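Local coordinates for protein neuraminidase (Bacteroides thetaiotaomicron, PDB 5MUL) that binds beta-D-glucuronate and, as a beta-propeller glycoside hydrolase, probably acts as a rhamnosidase on glucuronate-containing glycans, at residues S44-G49 and S94-G99; W238-G243 and N254-C259; Y297-N302 and I343-R348. One frame throughout, in Å; residues are numbered along the deposited sequence. Where two conformers were deposited one is given.

Interaction 1: S44-G49 and S94-G99; sequences SLVTHG and SIMVDG
H48 lays its imidazole across V97 in the one CH-pi contact between these strands. V97 CG1 sits 3.6 Å from the centroid of the H48 ring, over one face and 15° off the normal. The ring gets there because H48 CG is anti to the backbone N (chi1 -174°), which lays the ring over V97 CG1.

The apolar contacts fill the middle. In one of its two conformers V46 puts CG1 on I95 CG1 at 3.8 Å and CG2 on M96 SD, also at 3.8 Å; these contacts are less certain in the other. M96 starts out pointing away, and its chain bends at chi2 and chi3 to bring sulfur and methyl back to V46.

Water links the two ends. One water is shared by S44 OG, I95 N, which gives its N-H over 3.2 Å, and, in one of its conformers, S94 OG; S94 OG also bonds F146 N. A second lies in the plane of the H48 ring, 2.9 Å from H48 NE2, and donates to G99 O.

The strands run parallel (5°, axes 7.2 Å apart) as edge strands of two different antiparallel sheets, neighbouring blades of the propeller. No backbone-to-backbone pairing joins them. The blades meet here through apolar side chains, a thioether among them, one ring face and bound water, a contact that is non-directional in the middle and water-bridged at its ends.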
ATOM      1  N   SER A  44      -1.263   2.150 -10.037  1.00 30.41           N
ATOM      2  CA  SER A  44      -0.064   2.382  -9.222  1.00 25.50           C
ATOM      3  C   SER A  44       1.068   3.094 -10.030  1.00 20.21           C
ATOM      4  O   SER A  44       0.923   3.427 -11.207  1.00 20.27           O
ATOM      5  CB  SER A  44       0.377   1.132  -8.419  1.00 30.11           C
ATOM      6  OG  SER A  44       0.291  -0.116  -9.126  1.00 27.45           O
ATOM      7  N   LEU A  45       2.141   3.390  -9.334  1.00 16.03           N
ATOM      8  CA  LEU A  45       3.217   4.237  -9.788  1.00 14.48           C
ATOM      9  C   LEU A  45       4.516   3.638  -9.293  1.00 13.67           C
ATOM     10  O   LEU A  45       4.662   3.457  -8.091  1.00 14.32           O
ATOM     11  CB  LEU A  45       2.981   5.633  -9.197  1.00 15.61           C
ATOM     12  CG  LEU A  45       3.827   6.787  -9.662  1.00 15.44           C
ATOM     13  CD1 LEU A  45       3.552   7.067 -11.133  1.00 14.57           C
ATOM     14  CD2 LEU A  45       3.572   8.041  -8.819  1.00 14.90           C
ATOM     15  N   VAL A  46       5.432   3.271 -10.180  0.50 13.59           N
ATOM     16  CA  VAL A  46       6.651   2.606  -9.740  0.50 13.51           C
ATOM     17  C   VAL A  46       7.814   2.967 -10.636  0.50 13.12           C
ATOM     18  O   VAL A  46       7.686   2.982 -11.868  0.50 13.89           O
ATOM     19  CB  VAL A  46       6.506   1.056  -9.671  0.50 14.16           C
ATOM     20  CG1 VAL A  46       6.120   0.487 -11.018  0.50 14.95           C
ATOM     21  CG2 VAL A  46       7.791   0.422  -9.138  0.50 14.93           C
ATOM     22  N   THR A  47       8.951   3.246 -10.002  1.00 12.85           N
ATOM     23  CA  THR A  47      10.204   3.570 -10.707  1.00 13.65           C
ATOM     24  C   THR A  47      11.087   2.357 -10.806  1.00 13.87           C
ATOM     25  O   THR A  47      11.248   1.600  -9.846  1.00 14.72           O
ATOM     26  CB  THR A  47      10.948   4.724 -10.008  1.00 14.36           C
ATOM     27  OG1 THR A  47      10.193   5.935 -10.186  1.00 14.95           O
ATOM     28  CG2 THR A  47      12.363   4.945 -10.570  1.00 16.33           C
ATOM     29  N   HIS A  48      11.665   2.176 -11.978  1.00 13.81           N
ATOM     30  CA  HIS A  48      12.727   1.210 -12.214  1.00 14.79           C
ATOM     31  C   HIS A  48      13.827   1.921 -13.000  1.00 15.15           C
ATOM     32  O   HIS A  48      13.589   2.413 -14.100  1.00 15.87           O
ATOM     33  CB  HIS A  48      12.192   0.005 -12.986  1.00 16.05           C
ATOM     34  CG  HIS A  48      13.187  -1.091 -13.131  1.00 17.48           C
ATOM     35  ND1 HIS A  48      13.472  -1.966 -12.105  1.00 18.68           N
ATOM     36  CD2 HIS A  48      13.975  -1.449 -14.172  1.00 18.04           C
ATOM     37  CE1 HIS A  48      14.408  -2.813 -12.516  1.00 18.76           C
ATOM     38  NE2 HIS A  48      14.715  -2.529 -13.769  1.00 20.30           N
ATOM     39  N   GLY A  49      15.030   1.972 -12.427  1.00 16.45           N
ATOM     40  CA  GLY A  49      16.143   2.699 -13.056  1.00 17.11           C
ATOM     41  C   GLY A  49      15.781   4.171 -13.172  1.00 17.25           C
ATOM     42  O   GLY A  49      15.398   4.794 -12.153  1.00 19.07           O
ATOM     43  N   SER A  94      -2.372  -3.488  -9.955  1.00 15.29           N
ATOM     44  CA  SER A  94      -1.040  -3.483  -9.307  0.50 14.16           C
ATOM     45  C   SER A  94      -0.020  -3.832 -10.369  1.00 13.31           C
ATOM     46  O   SER A  94      -0.195  -4.786 -11.128  1.00 13.33           O
ATOM     47  CB  SER A  94      -0.914  -4.489  -8.119  0.50 13.77           C
ATOM     48  OG  SER A  94       0.372  -4.445  -7.440  0.50 13.68           O
ATOM     49  N   ILE A  95       1.093  -3.096 -10.367  1.00 13.32           N
ATOM     50  CA  ILE A  95       2.212  -3.316 -11.257  1.00 12.97           C
ATOM     51  C   ILE A  95       3.527  -3.309 -10.491  1.00 12.79           C
ATOM     52  O   ILE A  95       3.634  -2.674  -9.425  1.00 14.07           O
ATOM     53  CB  ILE A  95       2.249  -2.286 -12.422  1.00 13.78           C
ATOM     54  CG1 ILE A  95       2.729  -0.909 -11.962  1.00 14.74           C
ATOM     55  CG2 ILE A  95       0.907  -2.205 -13.112  1.00 14.02           C
ATOM     56  CD1 ILE A  95       2.847   0.154 -13.046  1.00 15.11           C
ATOM     57  N   MET A  96       4.529  -4.000 -11.046  1.00 12.93           N
ATOM     58  CA  MET A  96       5.879  -3.979 -10.481  1.00 13.14           C
ATOM     59  C   MET A  96       6.835  -4.400 -11.573  1.00 14.44           C
ATOM     60  O   MET A  96       6.478  -5.199 -12.435  1.00 15.49           O
ATOM     61  CB  MET A  96       6.013  -4.912  -9.284  1.00 14.73           C
ATOM     62  CG  MET A  96       7.302  -4.813  -8.500  1.00 16.17           C
ATOM     63  SD  MET A  96       7.732  -3.179  -7.902  1.00 18.07           S
ATOM     64  CE  MET A  96       6.286  -2.657  -7.068  1.00 20.76           C
ATOM     65  N   VAL A  97       8.049  -3.904 -11.519  1.00 14.05           N
ATOM     66  CA  VAL A  97       9.078  -4.293 -12.479  1.00 14.43           C
ATOM     67  C   VAL A  97      10.056  -5.197 -11.766  1.00 14.02           C
ATOM     68  O   VAL A  97      10.442  -4.891 -10.636  1.00 14.65           O
ATOM     69  CB  VAL A  97       9.794  -3.049 -13.049  1.00 15.19           C
ATOM     70  CG1 VAL A  97      10.852  -3.464 -14.056  1.00 15.75           C
ATOM     71  CG2 VAL A  97       8.811  -2.074 -13.677  1.00 15.82           C
ATOM     72  N   ASP A  98      10.437  -6.305 -12.405  1.00 14.06           N
ATOM     73  CA  ASP A  98      11.427  -7.233 -11.849  1.00 15.43           C
ATOM     74  C   ASP A  98      12.871  -6.826 -12.160  1.00 15.97           C
ATOM     75  O   ASP A  98      13.096  -5.824 -12.834  1.00 16.57           O
ATOM     76  CB  ASP A  98      11.109  -8.683 -12.247  1.00 14.81           C
ATOM     77  CG  ASP A  98      11.339  -8.993 -13.711  1.00 15.42           C
ATOM     78  OD1 ASP A  98      12.164  -8.332 -14.355  1.00 15.97           O
ATOM     79  OD2 ASP A  98      10.715  -9.948 -14.180  1.00 15.41           O
ATOM     80  N   GLY A  99      13.844  -7.614 -11.707  1.00 15.72           N
ATOM     81  CA  GLY A  99      15.256  -7.253 -11.872  1.00 17.64           C
ATOM     82  C   GLY A  99      15.763  -7.309 -13.295  1.00 18.88           C
ATOM     83  O   GLY A  99      16.861  -6.806 -13.577  1.00 22.65           O
TER
HETATM   84  O   HOH W   1       1.225  -1.759  -7.418  0.70 28.10           O
HETATM   85  O   HOH W   2      16.709  -4.096 -15.071  1.00 30.36           O

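Interaction 2: W238-G243 and N254-C259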
ATOM      1  N   TRP A 238       8.610 -16.321   9.969  1.00 11.99           N
ATOM      2  CA  TRP A 238       8.061 -15.075  10.414  1.00 11.83           C
ATOM      3  C   TRP A 238       8.407 -14.854  11.876  1.00 11.41           C
ATOM      4  O   TRP A 238       8.438 -15.809  12.686  1.00 12.55           O
ATOM      5  CB  TRP A 238       6.523 -15.043  10.182  1.00 11.88           C
ATOM      6  CG  TRP A 238       6.258 -15.040   8.725  1.00 11.48           C
ATOM      7  CD1 TRP A 238       6.238 -16.100   7.891  1.00 11.71           C
ATOM      8  CD2 TRP A 238       6.074 -13.877   7.906  1.00 11.04           C
ATOM      9  NE1 TRP A 238       6.034 -15.684   6.588  1.00 11.81           N
ATOM     10  CE2 TRP A 238       5.944 -14.317   6.579  1.00 11.41           C
ATOM     11  CE3 TRP A 238       6.003 -12.515   8.170  1.00 11.21           C
ATOM     12  CZ2 TRP A 238       5.763 -13.428   5.517  1.00 11.46           C
ATOM     13  CZ3 TRP A 238       5.832 -11.637   7.105  1.00 11.30           C
ATOM     14  CH2 TRP A 238       5.699 -12.106   5.808  1.00 11.14           C
ATOM     15  N   TYR A 239       8.619 -13.598  12.215  1.00 11.69           N
ATOM     16  CA  TYR A 239       9.012 -13.150  13.551  1.00 11.92           C
ATOM     17  C   TYR A 239       8.164 -12.037  14.065  1.00 12.50           C
ATOM     18  O   TYR A 239       7.636 -11.203  13.312  1.00 12.27           O
ATOM     19  CB  TYR A 239      10.470 -12.650  13.547  1.00 11.78           C
ATOM     20  CG  TYR A 239      11.469 -13.749  13.447  1.00 12.15           C
ATOM     21  CD1 TYR A 239      11.830 -14.303  12.245  1.00 12.63           C
ATOM     22  CD2 TYR A 239      12.037 -14.286  14.605  1.00 13.36           C
ATOM     23  CE1 TYR A 239      12.730 -15.342  12.156  1.00 13.31           C
ATOM     24  CE2 TYR A 239      12.932 -15.315  14.525  1.00 13.25           C
ATOM     25  CZ  TYR A 239      13.289 -15.854  13.319  1.00 13.25           C
ATOM     26  OH  TYR A 239      14.203 -16.882  13.267  1.00 14.85           O
ATOM     27  N   LYS A 240       8.087 -11.935  15.385  1.00 12.99           N
ATOM     28  CA  LYS A 240       7.635 -10.762  16.085  1.00 13.48           C
ATOM     29  C   LYS A 240       8.788  -9.750  16.160  1.00 12.49           C
ATOM     30  O   LYS A 240       9.977 -10.126  16.003  1.00 13.58           O
ATOM     31  CB  LYS A 240       7.182 -11.152  17.488  1.00 13.77           C
ATOM     32  CG  LYS A 240       6.039 -12.151  17.458  1.00 14.37           C
ATOM     33  CD  LYS A 240       5.459 -12.446  18.840  1.00 15.15           C
ATOM     34  CE  LYS A 240       4.257 -13.363  18.697  1.00 16.59           C
ATOM     35  NZ  LYS A 240       3.565 -13.510  20.018  1.00 18.51           N
ATOM     36  N   SER A 241       8.458  -8.489  16.442  1.00 13.72           N
ATOM     37  CA  SER A 241       9.478  -7.425  16.528  1.00 14.99           C
ATOM     38  C   SER A 241      10.505  -7.648  17.653  1.00 17.02           C
ATOM     39  O   SER A 241      11.587  -7.047  17.612  1.00 18.35           O
ATOM     40  CB  SER A 241       8.842  -6.063  16.744  1.00 15.50           C
ATOM     41  OG  SER A 241       8.303  -5.949  18.049  1.00 16.60           O
ATOM     42  N   ASP A 242      10.177  -8.481  18.644  1.00 17.46           N
ATOM     43  CA  ASP A 242      11.058  -8.763  19.787  1.00 18.93           C
ATOM     44  C   ASP A 242      11.978  -9.944  19.516  1.00 19.35           C
ATOM     45  O   ASP A 242      12.703 -10.388  20.415  1.00 21.25           O
ATOM     46  CB  ASP A 242      10.193  -8.978  21.055  1.00 19.84           C
ATOM     47  CG  ASP A 242       9.303 -10.225  20.985  1.00 21.58           C
ATOM     48  OD1 ASP A 242       9.429 -11.016  20.037  1.00 20.26           O
ATOM     49  OD2 ASP A 242       8.455 -10.411  21.904  1.00 25.58           O
ATOM     50  N   GLY A 243      11.976 -10.489  18.300  1.00 17.52           N
ATOM     51  CA  GLY A 243      12.815 -11.615  17.939  1.00 17.47           C
ATOM     52  C   GLY A 243      12.243 -13.016  18.190  1.00 16.02           C
ATOM     53  O   GLY A 243      12.890 -13.994  17.865  1.00 18.38           O
ATOM     54  N   ASN A 254      -1.924 -15.908  19.068  1.00 17.55           N
ATOM     55  CA  ASN A 254      -0.440 -15.852  19.034  1.00 17.70           C
ATOM     56  C   ASN A 254       0.140 -14.597  18.369  1.00 15.49           C
ATOM     57  O   ASN A 254       1.333 -14.415  18.418  1.00 16.28           O
ATOM     58  CB  ASN A 254       0.212 -17.144  18.462  1.00 18.10           C
ATOM     59  CG  ASN A 254      -0.072 -17.367  16.981  1.00 19.17           C
ATOM     60  OD1 ASN A 254      -1.076 -16.901  16.490  1.00 22.59           O
ATOM     61  ND2 ASN A 254       0.820 -18.075  16.267  1.00 19.38           N
ATOM     62  N   ALA A 255      -0.715 -13.757  17.780  1.00 15.44           N
ATOM     63  CA  ALA A 255      -0.235 -12.550  17.083  1.00 15.11           C
ATOM     64  C   ALA A 255       0.443 -11.603  18.020  1.00 15.14           C
ATOM     65  O   ALA A 255       0.051 -11.452  19.177  1.00 16.88           O
ATOM     66  CB  ALA A 255      -1.380 -11.843  16.431  1.00 15.35           C
ATOM     67  N   GLU A 256       1.448 -10.889  17.505  1.00 13.81           N
ATOM     68  CA  GLU A 256       1.994  -9.725  18.159  1.00 14.62           C
ATOM     69  C   GLU A 256       1.045  -8.560  17.973  1.00 14.73           C
ATOM     70  O   GLU A 256       0.674  -8.220  16.838  1.00 14.47           O
ATOM     71  CB  GLU A 256       3.388  -9.351  17.624  1.00 14.34           C
ATOM     72  CG  GLU A 256       3.960  -8.148  18.342  1.00 15.33           C
ATOM     73  CD  GLU A 256       5.320  -7.726  17.860  1.00 14.40           C
ATOM     74  OE1 GLU A 256       5.759  -8.172  16.776  1.00 14.02           O
ATOM     75  OE2 GLU A 256       5.958  -6.923  18.583  1.00 16.31           O
ATOM     76  N   TYR A 257       0.674  -7.914  19.060  1.00 14.64           N
ATOM     77  CA  TYR A 257      -0.186  -6.767  19.025  1.00 15.49           C
ATOM     78  C   TYR A 257       0.681  -5.517  19.086  1.00 16.55           C
ATOM     79  O   TYR A 257       1.287  -5.215  20.113  1.00 18.16           O
ATOM     80  CB  TYR A 257      -1.233  -6.826  20.167  1.00 15.76           C
ATOM     81  CG  TYR A 257      -2.262  -7.830  19.817  1.00 16.21           C
ATOM     82  CD1 TYR A 257      -2.055  -9.183  20.048  1.00 15.14           C
ATOM     83  CD2 TYR A 257      -3.449  -7.443  19.216  1.00 15.74           C
ATOM     84  CE1 TYR A 257      -2.975 -10.121  19.661  1.00 16.04           C
ATOM     85  CE2 TYR A 257      -4.403  -8.374  18.812  1.00 16.86           C
ATOM     86  CZ  TYR A 257      -4.156  -9.724  19.036  1.00 16.87           C
ATOM     87  OH  TYR A 257      -5.086 -10.641  18.641  1.00 18.24           O
ATOM     88  N   ALA A 258       0.767  -4.775  17.985  1.00 15.80           N
ATOM     89  CA  ALA A 258       1.439  -3.471  17.963  1.00 16.62           C
ATOM     90  C   ALA A 258       0.638  -2.475  18.766  1.00 17.72           C
ATOM     91  O   ALA A 258       1.204  -1.613  19.464  1.00 21.16           O
ATOM     92  CB  ALA A 258       1.607  -2.998  16.529  1.00 16.30           C
ATOM     93  N   CYS A 259      -0.687  -2.569  18.669  1.00 17.86           N
ATOM     94  CA  CYS A 259      -1.575  -1.725  19.450  0.50 18.92           C
ATOM     95  C   CYS A 259      -2.890  -2.459  19.701  1.00 20.24           C
ATOM     96  O   CYS A 259      -3.437  -3.072  18.788  1.00 19.60           O
ATOM     97  CB  CYS A 259      -1.802  -0.421  18.675  0.50 19.75           C
ATOM     98  SG  CYS A 259      -2.344   1.020  19.621  0.50 20.60           S
TER
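K240 and E256 face each other with their CA atoms 6.1 Å apart, and K240 opens a type I beta turn that closes with G243 N bonded to K240 O at 3.1 Å. The E256 carboxylate reaches into that turn. Its chain is fully extended, with CG anti to the backbone N (chi1 -179°), and its two oxygens take two donors of the same residue: S241 N gives a nearly straight bond to E256 OE1 (2.7 Å, 169°), while S241 OG donates over 2.6 Å to the syn lone pair of E256 OE2. This double grip fixes how the carboxylate is rotated. W307 NE1, on strand 307-311 of the next blade, also bonds OE2. E256 lies on strand 256-259, the outermost of its four-stranded propeller blade, and segment 238-243 belongs to the surface loop leading into it; further on, A258 and C259 both face L226 as a classic beta bulge. K240 runs the other way past E256, its CG 3.9 Å from E256 CB, and its extended chain delivers NZ to the backbone: K240 NZ donates to N254 O at 2.9 Å, tilted 33° from the carbonyl plane. K240 NZ therefore ends 6.6 Å from E256 OE1, and its pairing with E244 is long and weak. The N254 amide is held within its own loop, by T251 N and P249 O.

Interaction 3: Y297-N302 and I343-R348; sequences YRIVWN and IFYIFR
Y345 crosses to the other strand and donates its hydroxyl to a backbone carbonyl: Y345 OH to R298 O is 2.8 Å, arriving from well above the carbonyl plane. The same phenol turns its edge to the face of Y297 in an offset edge-to-face pair, the two ring centroids 5.8 Å apart and the planes at 79°. F347 takes up another part of the Y297 ring. Its CB lies 3.5 Å from Y297 CZ and its CD2 3.4 Å from Y297 CE2, with the rings obliquely inclined. The backbone points F347 CB at Y297, and chi1 at 67° sets the ring so that CD2 meets Y297 CE2. In one of its conformers I299 CD1 adds a looser contact at the edge of Y345, 4.2 Å from Y345 CE2.

Further out, the Y297 hydroxyl bonds A332 O, P334 and I336 touch Y345, and the R298 guanidinium is held by S289 OG and by W287, at the end of the neighbouring strand 281-287. Putting an alanine in place of Y297 would probably open a gap beside F347, leave the Y345 edge without its facing ring and strip A332 O of its hydroxyl donor.

The strands belong to different sheets, with axes 9.9 Å apart at 142°. An aromatic cluster of Y297, Y345 and F347 thus fills the buried seam where two successive blades of the beta-propeller pack face to face.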
ATOM      1  N   TYR A 297      -5.650  10.874  13.064  1.00 15.04           N
ATOM      2  CA  TYR A 297      -4.559  10.159  12.398  1.00 14.49           C
ATOM      3  C   TYR A 297      -3.510   9.772  13.380  1.00 15.35           C
ATOM      4  O   TYR A 297      -3.200  10.516  14.321  1.00 15.56           O
ATOM      5  CB  TYR A 297      -3.961  11.035  11.305  1.00 14.21           C
ATOM      6  CG  TYR A 297      -4.754  11.105  10.041  1.00 14.74           C
ATOM      7  CD1 TYR A 297      -4.800  10.003   9.173  1.00 14.70           C
ATOM      8  CD2 TYR A 297      -5.431  12.253   9.651  1.00 15.34           C
ATOM      9  CE1 TYR A 297      -5.475  10.058   7.987  1.00 14.93           C
ATOM     10  CE2 TYR A 297      -6.109  12.315   8.458  1.00 15.57           C
ATOM     11  CZ  TYR A 297      -6.136  11.216   7.619  1.00 15.90           C
ATOM     12  OH  TYR A 297      -6.780  11.297   6.411  1.00 15.99           O
ATOM     13  N   ARG A 298      -2.926   8.604  13.177  1.00 14.46           N
ATOM     14  CA  ARG A 298      -1.946   8.051  14.069  1.00 15.32           C
ATOM     15  C   ARG A 298      -0.757   7.505  13.290  1.00 14.48           C
ATOM     16  O   ARG A 298      -0.906   7.062  12.137  1.00 14.14           O
ATOM     17  CB  ARG A 298      -2.522   6.846  14.851  1.00 17.03           C
ATOM     18  CG  ARG A 298      -3.917   7.000  15.433  1.00 19.82           C
ATOM     19  CD  ARG A 298      -3.885   7.749  16.718  1.00 20.96           C
ATOM     20  NE  ARG A 298      -5.238   8.012  17.209  1.00 21.43           N
ATOM     21  CZ  ARG A 298      -5.548   8.235  18.487  1.00 23.96           C
ATOM     22  NH1 ARG A 298      -4.613   8.154  19.431  1.00 25.58           N
ATOM     23  NH2 ARG A 298      -6.811   8.492  18.811  1.00 23.67           N
ATOM     24  N   ILE A 299       0.375   7.471  13.960  1.00 15.27           N
ATOM     25  CA  ILE A 299       1.558   6.768  13.515  0.50 15.56           C
ATOM     26  C   ILE A 299       1.898   5.766  14.623  1.00 16.63           C
ATOM     27  O   ILE A 299       1.907   6.136  15.811  1.00 16.66           O
ATOM     28  CB  ILE A 299       2.696   7.754  13.163  0.50 16.12           C
ATOM     29  CG1 ILE A 299       3.894   7.009  12.593  0.50 16.35           C
ATOM     30  CG2 ILE A 299       3.102   8.642  14.346  0.50 16.23           C
ATOM     31  CD1 ILE A 299       3.678   6.563  11.166  0.50 15.78           C
ATOM     32  N   VAL A 300       2.132   4.520  14.259  1.00 15.49           N
ATOM     33  CA  VAL A 300       2.462   3.445  15.192  1.00 16.01           C
ATOM     34  C   VAL A 300       3.804   2.899  14.769  1.00 15.34           C
ATOM     35  O   VAL A 300       3.982   2.574  13.595  1.00 17.42           O
ATOM     36  CB  VAL A 300       1.390   2.329  15.163  1.00 16.24           C
ATOM     37  CG1 VAL A 300       1.789   1.167  16.059  1.00 17.87           C
ATOM     38  CG2 VAL A 300       0.036   2.878  15.549  1.00 17.36           C
ATOM     39  N   TRP A 301       4.784   2.818  15.639  1.00 15.16           N
ATOM     40  CA  TRP A 301       6.088   2.373  15.234  1.00 15.33           C
ATOM     41  C   TRP A 301       6.796   1.624  16.326  1.00 17.11           C
ATOM     42  O   TRP A 301       6.446   1.763  17.522  1.00 16.88           O
ATOM     43  CB  TRP A 301       6.964   3.551  14.735  1.00 16.53           C
ATOM     44  CG  TRP A 301       7.571   4.441  15.821  1.00 17.20           C
ATOM     45  CD1 TRP A 301       8.861   4.428  16.263  1.00 18.35           C
ATOM     46  CD2 TRP A 301       6.899   5.479  16.564  1.00 17.93           C
ATOM     47  NE1 TRP A 301       9.027   5.392  17.247  1.00 19.06           N
ATOM     48  CE2 TRP A 301       7.842   6.051  17.434  1.00 18.44           C
ATOM     49  CE3 TRP A 301       5.598   5.992  16.560  1.00 17.80           C
ATOM     50  CZ2 TRP A 301       7.499   7.107  18.326  1.00 19.34           C
ATOM     51  CZ3 TRP A 301       5.256   7.022  17.440  1.00 19.09           C
ATOM     52  CH2 TRP A 301       6.205   7.568  18.308  1.00 19.67           C
ATOM     53  N   ASN A 302       7.757   0.813  15.926  1.00 15.68           N
ATOM     54  CA  ASN A 302       8.555   0.045  16.866  1.00 17.75           C
ATOM     55  C   ASN A 302       9.991   0.501  16.668  1.00 20.58           C
ATOM     56  O   ASN A 302      10.489   0.534  15.548  1.00 19.56           O
ATOM     57  CB  ASN A 302       8.403  -1.464  16.646  1.00 18.70           C
ATOM     58  CG  ASN A 302       9.116  -2.286  17.714  1.00 18.98           C
ATOM     59  OD1 ASN A 302      10.315  -2.510  17.620  1.00 19.88           O
ATOM     60  ND2 ASN A 302       8.385  -2.728  18.711  1.00 18.27           N
ATOM     61  N   ILE A 343       9.425  11.692   9.305  1.00 16.58           N
ATOM     62  CA  ILE A 343       8.230  11.150   8.652  1.00 16.58           C
ATOM     63  C   ILE A 343       7.584  12.198   7.786  1.00 15.46           C
ATOM     64  O   ILE A 343       7.410  13.347   8.184  1.00 16.41           O
ATOM     65  CB  ILE A 343       7.151  10.762   9.681  1.00 18.73           C
ATOM     66  CG1 ILE A 343       7.742  10.022  10.868  1.00 21.41           C
ATOM     67  CG2 ILE A 343       6.009  10.008   8.999  1.00 18.51           C
ATOM     68  CD1 ILE A 343       8.369   8.720  10.558  1.00 21.60           C
ATOM     69  N   PHE A 344       7.159  11.785   6.582  1.00 14.84           N
ATOM     70  CA  PHE A 344       6.281  12.564   5.737  1.00 13.83           C
ATOM     71  C   PHE A 344       4.987  11.768   5.639  1.00 13.14           C
ATOM     72  O   PHE A 344       5.013  10.625   5.143  1.00 13.86           O
ATOM     73  CB  PHE A 344       6.949  12.747   4.374  1.00 14.94           C
ATOM     74  CG  PHE A 344       8.277  13.455   4.446  1.00 16.02           C
ATOM     75  CD1 PHE A 344       9.422  12.741   4.637  1.00 16.25           C
ATOM     76  CD2 PHE A 344       8.351  14.836   4.349  1.00 17.25           C
ATOM     77  CE1 PHE A 344      10.673  13.376   4.746  1.00 18.06           C
ATOM     78  CE2 PHE A 344       9.601  15.473   4.430  1.00 17.78           C
ATOM     79  CZ  PHE A 344      10.725  14.743   4.629  1.00 18.81           C
ATOM     80  N   TYR A 345       3.899  12.315   6.149  1.00 12.57           N
ATOM     81  CA  TYR A 345       2.653  11.579   6.362  1.00 12.69           C
ATOM     82  C   TYR A 345       1.608  12.226   5.475  1.00 12.31           C
ATOM     83  O   TYR A 345       1.268  13.385   5.688  1.00 13.50           O
ATOM     84  CB  TYR A 345       2.334  11.683   7.856  1.00 13.09           C
ATOM     85  CG  TYR A 345       1.217  10.814   8.386  1.00 12.20           C
ATOM     86  CD1 TYR A 345      -0.110  11.114   8.140  1.00 12.53           C
ATOM     87  CD2 TYR A 345       1.499   9.729   9.199  1.00 12.05           C
ATOM     88  CE1 TYR A 345      -1.156  10.326   8.667  1.00 13.05           C
ATOM     89  CE2 TYR A 345       0.483   8.965   9.749  1.00 12.48           C
ATOM     90  CZ  TYR A 345      -0.831   9.263   9.459  1.00 12.46           C
ATOM     91  OH  TYR A 345      -1.878   8.518   9.986  1.00 13.90           O
ATOM     92  N   ILE A 346       1.136  11.515   4.443  1.00 12.16           N
ATOM     93  CA  ILE A 346       0.294  12.109   3.418  1.00 12.36           C
ATOM     94  C   ILE A 346      -1.139  11.715   3.674  1.00 13.30           C
ATOM     95  O   ILE A 346      -1.429  10.536   3.896  1.00 12.53           O
ATOM     96  CB  ILE A 346       0.734  11.650   2.001  1.00 13.40           C
ATOM     97  CG1 ILE A 346       2.245  11.875   1.796  1.00 14.88           C
ATOM     98  CG2 ILE A 346      -0.098  12.343   0.954  1.00 13.93           C
ATOM     99  CD1 ILE A 346       2.687  13.308   1.962  1.00 17.34           C
ATOM    100  N   PHE A 347      -2.040  12.671   3.633  1.00 13.38           N
ATOM    101  CA  PHE A 347      -3.433  12.439   3.937  1.00 13.59           C
ATOM    102  C   PHE A 347      -4.332  13.417   3.200  1.00 14.89           C
ATOM    103  O   PHE A 347      -3.858  14.249   2.380  1.00 15.51           O
ATOM    104  CB  PHE A 347      -3.657  12.509   5.458  1.00 14.45           C
ATOM    105  CG  PHE A 347      -3.463  13.876   6.060  1.00 15.08           C
ATOM    106  CD1 PHE A 347      -2.194  14.399   6.309  1.00 15.89           C
ATOM    107  CD2 PHE A 347      -4.571  14.622   6.431  1.00 16.96           C
ATOM    108  CE1 PHE A 347      -2.036  15.664   6.886  1.00 17.02           C
ATOM    109  CE2 PHE A 347      -4.418  15.889   6.982  1.00 17.57           C
ATOM    110  CZ  PHE A 347      -3.169  16.390   7.246  1.00 17.72           C
ATOM    111  N   ARG A 348      -5.632  13.284   3.415  1.00 14.32           N
ATOM    112  CA  ARG A 348      -6.631  14.205   2.841  1.00 15.12           C
ATOM    113  C   ARG A 348      -7.764  14.277   3.850  1.00 16.20           C
ATOM    114  O   ARG A 348      -8.184  13.228   4.358  1.00 15.86           O
ATOM    115  CB  ARG A 348      -7.086  13.694   1.482  1.00 15.44           C
ATOM    116  CG  ARG A 348      -8.260  14.428   0.850  1.00 16.09           C
ATOM    117  CD  ARG A 348      -9.624  13.895   1.262  1.00 17.50           C
ATOM    118  NE  ARG A 348      -9.821  12.503   0.867  1.00 17.78           N
ATOM    119  CZ  ARG A 348     -10.758  11.684   1.343  1.00 18.45           C
ATOM    120  NH1 ARG A 348     -11.625  12.090   2.258  1.00 19.17           N
ATOM    121  NH2 ARG A 348     -10.799  10.442   0.901  1.00 19.26           N
TER

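Overall arrangement
Interactions 1 and 3 join neighbouring blades of the propeller; interaction 2 fastens a surface loop to the outer strand of one blade. Interaction 1 is nearest the sugar: the H48 side chain is about 7 Å from bound glucuronate, and V46 lies about 4 Å, side chain to side chain, from E389, a glucuronate-binding residue on helix 388-394. Interaction 3, on the opposite side of the chain's centre, is about 24 Å from interaction 1 between centres and remote from the site. Interaction 2 is about 30 Å from interaction 1 by centres, with S241 about 11 Å from D203 between side chains. Interactions 2 and 3 do touch: S241 OG packs 3.3 Å from N302 ND2, and A258 CB 4.2 Å from V300 CG1.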